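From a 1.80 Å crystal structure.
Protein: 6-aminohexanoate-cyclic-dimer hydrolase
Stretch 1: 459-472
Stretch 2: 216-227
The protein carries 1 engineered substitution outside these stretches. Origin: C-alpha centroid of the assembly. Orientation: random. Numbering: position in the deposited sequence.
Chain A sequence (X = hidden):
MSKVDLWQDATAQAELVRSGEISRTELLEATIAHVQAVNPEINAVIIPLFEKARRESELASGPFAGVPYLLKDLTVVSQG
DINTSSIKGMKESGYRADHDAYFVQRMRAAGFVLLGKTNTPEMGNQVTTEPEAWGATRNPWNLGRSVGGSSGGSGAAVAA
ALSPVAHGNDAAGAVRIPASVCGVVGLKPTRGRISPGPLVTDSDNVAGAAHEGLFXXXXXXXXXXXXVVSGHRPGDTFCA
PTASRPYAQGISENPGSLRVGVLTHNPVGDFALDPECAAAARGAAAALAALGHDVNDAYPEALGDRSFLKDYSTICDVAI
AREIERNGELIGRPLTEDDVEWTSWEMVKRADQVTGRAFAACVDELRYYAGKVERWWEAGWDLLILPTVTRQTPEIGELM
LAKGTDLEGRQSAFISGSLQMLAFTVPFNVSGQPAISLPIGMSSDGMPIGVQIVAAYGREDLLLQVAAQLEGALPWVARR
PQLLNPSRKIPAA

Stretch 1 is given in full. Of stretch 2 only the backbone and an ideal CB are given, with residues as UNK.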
# COMPACT_ATOMS: atom_id res chain seq x y z
N ARG A 459 5.57 7.03 15.37
CA ARG A 459 6.98 7.35 15.18
C ARG A 459 7.56 7.22 13.77
O ARG A 459 8.62 6.61 13.58
CB ARG A 459 7.83 6.53 16.15
CG ARG A 459 7.51 6.74 17.63
CD ARG A 459 7.49 8.22 17.97
NE ARG A 459 8.74 8.90 17.68
CZ ARG A 459 9.82 8.86 18.45
NH1 ARG A 459 9.82 8.16 19.58
NH2 ARG A 459 10.91 9.54 18.10
N GLU A 460 6.89 7.80 12.79
CA GLU A 460 7.38 7.78 11.42
C GLU A 460 8.73 8.50 11.37
O GLU A 460 9.56 8.21 10.52
CB GLU A 460 6.41 8.46 10.47
CG GLU A 460 5.24 7.60 10.04
CD GLU A 460 4.02 7.76 10.93
OE1 GLU A 460 4.18 7.79 12.16
OE2 GLU A 460 2.91 7.85 10.38
N ASP A 461 8.94 9.44 12.28
CA ASP A 461 10.20 10.17 12.29
C ASP A 461 11.38 9.22 12.46
O ASP A 461 12.34 9.29 11.70
CB ASP A 461 10.19 11.25 13.40
CG ASP A 461 9.99 10.67 14.78
OD1 ASP A 461 9.03 9.89 14.98
OD2 ASP A 461 10.78 11.01 15.69
N LEU A 462 11.31 8.33 13.44
CA LEU A 462 12.38 7.36 13.68
C LEU A 462 12.43 6.37 12.52
O LEU A 462 13.51 6.01 12.04
CB LEU A 462 12.14 6.57 14.97
CG LEU A 462 12.26 7.30 16.30
CD1 LEU A 462 11.99 6.31 17.43
CD2 LEU A 462 13.65 7.91 16.44
N LEU A 463 11.26 5.94 12.07
CA LEU A 463 11.18 4.99 10.98
C LEU A 463 11.87 5.50 9.71
O LEU A 463 12.67 4.79 9.11
CB LEU A 463 9.72 4.66 10.67
CG LEU A 463 9.46 3.57 9.63
CD1 LEU A 463 10.05 2.24 10.10
CD2 LEU A 463 7.98 3.45 9.40
N LEU A 464 11.56 6.73 9.31
CA LEU A 464 12.15 7.30 8.10
C LEU A 464 13.63 7.56 8.29
O LEU A 464 14.40 7.54 7.33
CB LEU A 464 11.44 8.59 7.71
CG LEU A 464 9.97 8.44 7.30
CD1 LEU A 464 9.34 9.80 7.09
CD2 LEU A 464 9.88 7.60 6.04
N GLN A 465 14.04 7.80 9.53
CA GLN A 465 15.44 8.04 9.82
C GLN A 465 16.25 6.76 9.60
O GLN A 465 17.29 6.77 8.94
CB GLN A 465 15.60 8.54 11.26
CG GLN A 465 15.31 10.02 11.39
CD GLN A 465 15.01 10.43 12.81
OE1 GLN A 465 15.32 9.71 13.76
NE2 GLN A 465 14.40 11.60 12.97
N VAL A 466 15.76 5.64 10.14
CA VAL A 466 16.46 4.37 9.97
C VAL A 466 16.33 3.87 8.54
O VAL A 466 17.24 3.23 8.01
CB VAL A 466 15.93 3.30 10.94
CG1 VAL A 466 16.62 1.97 10.68
CG2 VAL A 466 16.20 3.73 12.37
N ALA A 467 15.21 4.18 7.90
CA ALA A 467 15.02 3.75 6.52
C ALA A 467 16.07 4.46 5.67
O ALA A 467 16.64 3.88 4.75
CB ALA A 467 13.62 4.12 6.04
N ALA A 468 16.34 5.72 6.00
CA ALA A 468 17.33 6.50 5.27
C ALA A 468 18.72 5.88 5.44
O ALA A 468 19.50 5.85 4.49
CB ALA A 468 17.34 7.95 5.75
N GLN A 469 19.01 5.38 6.64
CA GLN A 469 20.31 4.76 6.89
C GLN A 469 20.47 3.49 6.07
O GLN A 469 21.54 3.21 5.53
CB GLN A 469 20.47 4.43 8.38
CG GLN A 469 20.25 5.60 9.32
CD GLN A 469 20.55 5.26 10.76
OE1 GLN A 469 20.29 4.15 11.21
NE2 GLN A 469 21.07 6.23 11.50
N LEU A 470 19.41 2.70 5.97
CA LEU A 470 19.45 1.46 5.21
C LEU A 470 19.56 1.74 3.71
O LEU A 470 20.17 0.98 2.97
CB LEU A 470 18.22 0.61 5.50
CG LEU A 470 18.27 -0.16 6.82
CD1 LEU A 470 16.94 -0.86 7.06
CD2 LEU A 470 19.41 -1.18 6.77
N GLU A 471 18.93 2.83 3.28
CA GLU A 471 18.96 3.24 1.89
C GLU A 471 20.41 3.57 1.51
O GLU A 471 20.83 3.36 0.37
CB GLU A 471 18.08 4.47 1.71
CG GLU A 471 17.99 5.02 0.31
CD GLU A 471 17.07 6.22 0.24
OE1 GLU A 471 17.26 7.16 1.03
OE2 GLU A 471 16.14 6.22 -0.61
N GLY A 472 21.17 4.07 2.48
CA GLY A 472 22.55 4.42 2.24
C GLY A 472 23.50 3.25 2.36
O GLY A 472 24.54 3.20 1.70
N UNK A 216 6.88 5.15 -3.43
CA UNK A 216 7.97 5.96 -3.97
C UNK A 216 9.22 5.09 -4.14
O UNK A 216 9.23 3.92 -3.77
CB UNK A 216 8.26 7.15 -3.06
N UNK A 217 10.28 5.66 -4.72
CA UNK A 217 11.51 4.91 -4.89
C UNK A 217 12.63 5.43 -3.98
O UNK A 217 13.74 4.90 -3.98
CB UNK A 217 11.95 4.97 -6.35
N UNK A 218 12.33 6.46 -3.20
CA UNK A 218 13.32 7.00 -2.27
C UNK A 218 12.66 7.31 -0.94
O UNK A 218 11.46 7.59 -0.88
CB UNK A 218 13.98 8.25 -2.84
N UNK A 219 13.44 7.28 0.14
CA UNK A 219 12.89 7.55 1.45
C UNK A 219 12.53 9.03 1.60
O UNK A 219 11.57 9.38 2.29
CB UNK A 219 13.88 7.13 2.54
N UNK A 220 13.27 9.91 0.93
CA UNK A 220 12.98 11.33 1.04
C UNK A 220 11.64 11.65 0.38
O UNK A 220 10.92 12.55 0.83
CB UNK A 220 14.10 12.16 0.41
N UNK A 221 11.30 10.93 -0.68
CA UNK A 221 10.03 11.15 -1.36
C UNK A 221 8.87 10.80 -0.43
O UNK A 221 7.84 11.48 -0.43
CB UNK A 221 9.96 10.32 -2.65
N UNK A 222 9.02 9.75 0.36
CA UNK A 222 7.98 9.34 1.30
C UNK A 222 7.81 10.42 2.37
O UNK A 222 6.69 10.82 2.69
CB UNK A 222 8.32 7.99 1.94
N UNK A 223 8.92 10.90 2.90
CA UNK A 223 8.88 11.94 3.93
C UNK A 223 8.16 13.18 3.41
O UNK A 223 7.32 13.76 4.10
CB UNK A 223 10.30 12.30 4.39
N UNK A 224 8.48 13.59 2.19
CA UNK A 224 7.85 14.77 1.59
C UNK A 224 6.35 14.56 1.37
O UNK A 224 5.55 15.48 1.58
CB UNK A 224 8.53 15.11 0.26
N UNK A 225 5.98 13.36 0.95
CA UNK A 225 4.57 13.04 0.71
C UNK A 225 3.76 13.13 2.01
O UNK A 225 2.62 13.59 2.01
CB UNK A 225 4.44 11.64 0.10
N UNK A 226 4.35 12.66 3.10
CA UNK A 226 3.68 12.70 4.40
C UNK A 226 3.39 14.14 4.80
O UNK A 226 2.34 14.44 5.34
CB UNK A 226 4.53 12.01 5.47
N UNK A 227 4.34 15.03 4.52
CA UNK A 227 4.16 16.43 4.86
C UNK A 227 3.02 17.03 4.05
O UNK A 227 2.40 18.01 4.45
CB UNK A 227 5.45 17.21 4.62

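The helix of stretch 1 (460-472) and the helix that begins at 219 run nearly antiparallel, at 160°, with axes 10.0 Å apart at closest. That spacing suits side chains of small to middle size, and L464, A467, A468 and E471 line the surface on offer.

Position 216, in extended conformation, has nothing of stretch 1 within reach of its CB, so the contact sets no preference; it is A216. At 217 the CB points away from stretch 1, leaving room for a long or polar chain. R217 fills it, and its guanidinium bonds elsewhere in the structure. Its carbonyl O matters more here, because a water donates both to R217 O (2.9 Å) and to E471 OE2 (2.7 Å).

Position 218 immediately precedes the helix, with phi/psi of -138/153. The first turn of a helix has backbone NH groups without carbonyl partners, so Ser, Thr or Asn, whose short side chains can accept, would suit. Asp also caps helices well in general, but here the ideal CB lies 3.7 Å from E471 OE2, which would bring two carboxylates close. S218 is the N-cap: with chi1 in p, its OG accepts from the backbone N of 221 at 3.2 Å.

Position 219 points toward stretch 1, its ideal CB 4.4 Å from A468 CA and 4.6 Å from A467 CB. The two alanines leave a shallow hollow, bounded by L464 and E471, that a compact apolar residue such as Val, Ile or Ala could enter. The backbone is used as well: the N of 219 donates to E471 OE2 at 3.0 Å, so the acid binds an NH of the first turn. V219 is the knob in this hole. Both its methyls lie against A467 CB, CG2 at 3.9 Å, and CG1 also reaches L464 CD2 at 4.0 Å.

At 220 the CB turns away from stretch 1, so a polar or charged residue is as suitable as any. R220 extends outward, while a water accepts from R220 N (3.0 Å) and donates to E471 OE1 (2.6 Å). Position 221 is out of reach; an acid is apt in the first turn, where it suits the helix dipole, and D221 is found.

Position 222 points toward stretch 1, with its ideal CB 4.4 Å from L464 CD2, so a branched or longer aliphatic residue fits. I222 places CG2 3.9 Å from L464 CD2, while the end of its side chain leads away. At 223 the CB points sideways and is already 3.8 Å from L464 CD1; a small residue suffices. A223 makes that contact with its CB alone.

Positions 224 and 225 lie out of reach and hold A224 and L225, both at ease in a helix. Position 226 points toward stretch 1 across a gap, so Leu, Met or another long apolar chain is called for. L226 spans it, bringing CD1 to 3.9 Å from L464 CD1 and 4.3 Å from E460 CG. L464 is thus held among V219, I222, A223 and L226. Position 227, out of reach, is D227, bonded elsewhere in the structure.

Stretch 2, residues 216-227: ARSVRDIAALLD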
# COMPACT_ATOMS: atom_id res chain seq x y z
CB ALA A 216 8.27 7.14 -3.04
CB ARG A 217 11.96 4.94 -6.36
CG ARG A 217 11.04 4.16 -7.30
CD ARG A 217 11.70 3.93 -8.65
NE ARG A 217 12.05 5.19 -9.30
CZ ARG A 217 11.21 5.96 -9.98
NH1 ARG A 217 9.94 5.60 -10.13
NH2 ARG A 217 11.63 7.10 -10.49
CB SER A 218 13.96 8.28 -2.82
OG SER A 218 13.03 9.35 -2.85
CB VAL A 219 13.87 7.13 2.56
CG1 VAL A 219 13.29 7.45 3.94
CG2 VAL A 219 14.16 5.63 2.45
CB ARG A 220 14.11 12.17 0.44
CG ARG A 220 14.27 12.08 -1.07
CD ARG A 220 15.44 12.96 -1.51
NE ARG A 220 15.55 13.06 -2.96
CZ ARG A 220 16.45 13.81 -3.59
NH1 ARG A 220 17.32 14.54 -2.90
NH2 ARG A 220 16.47 13.85 -4.92
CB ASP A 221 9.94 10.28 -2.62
CG ASP A 221 10.42 11.00 -3.87
OD1 ASP A 221 11.00 12.10 -3.76
OD2 ASP A 221 10.21 10.45 -4.98
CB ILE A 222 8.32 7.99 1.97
CG1 ILE A 222 8.30 6.87 0.92
CG2 ILE A 222 7.32 7.68 3.08
CD1 ILE A 222 6.93 6.64 0.29
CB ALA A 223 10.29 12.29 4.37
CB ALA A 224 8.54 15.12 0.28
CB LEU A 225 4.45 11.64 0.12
CG LEU A 225 4.95 11.54 -1.32
CD1 LEU A 225 5.12 10.08 -1.71
CD2 LEU A 225 3.97 12.25 -2.24
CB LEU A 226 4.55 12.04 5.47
CG LEU A 226 4.49 10.52 5.54
CD1 LEU A 226 5.52 10.01 6.54
CD2 LEU A 226 3.09 10.10 5.94
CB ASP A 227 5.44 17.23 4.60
CG ASP A 227 6.57 16.83 5.53
OD1 ASP A 227 6.28 16.37 6.66
OD2 ASP A 227 7.74 16.98 5.13
O HOH W 1 16.49 5.24 -3.13
O HOH W 2 16.13 9.43 0.30
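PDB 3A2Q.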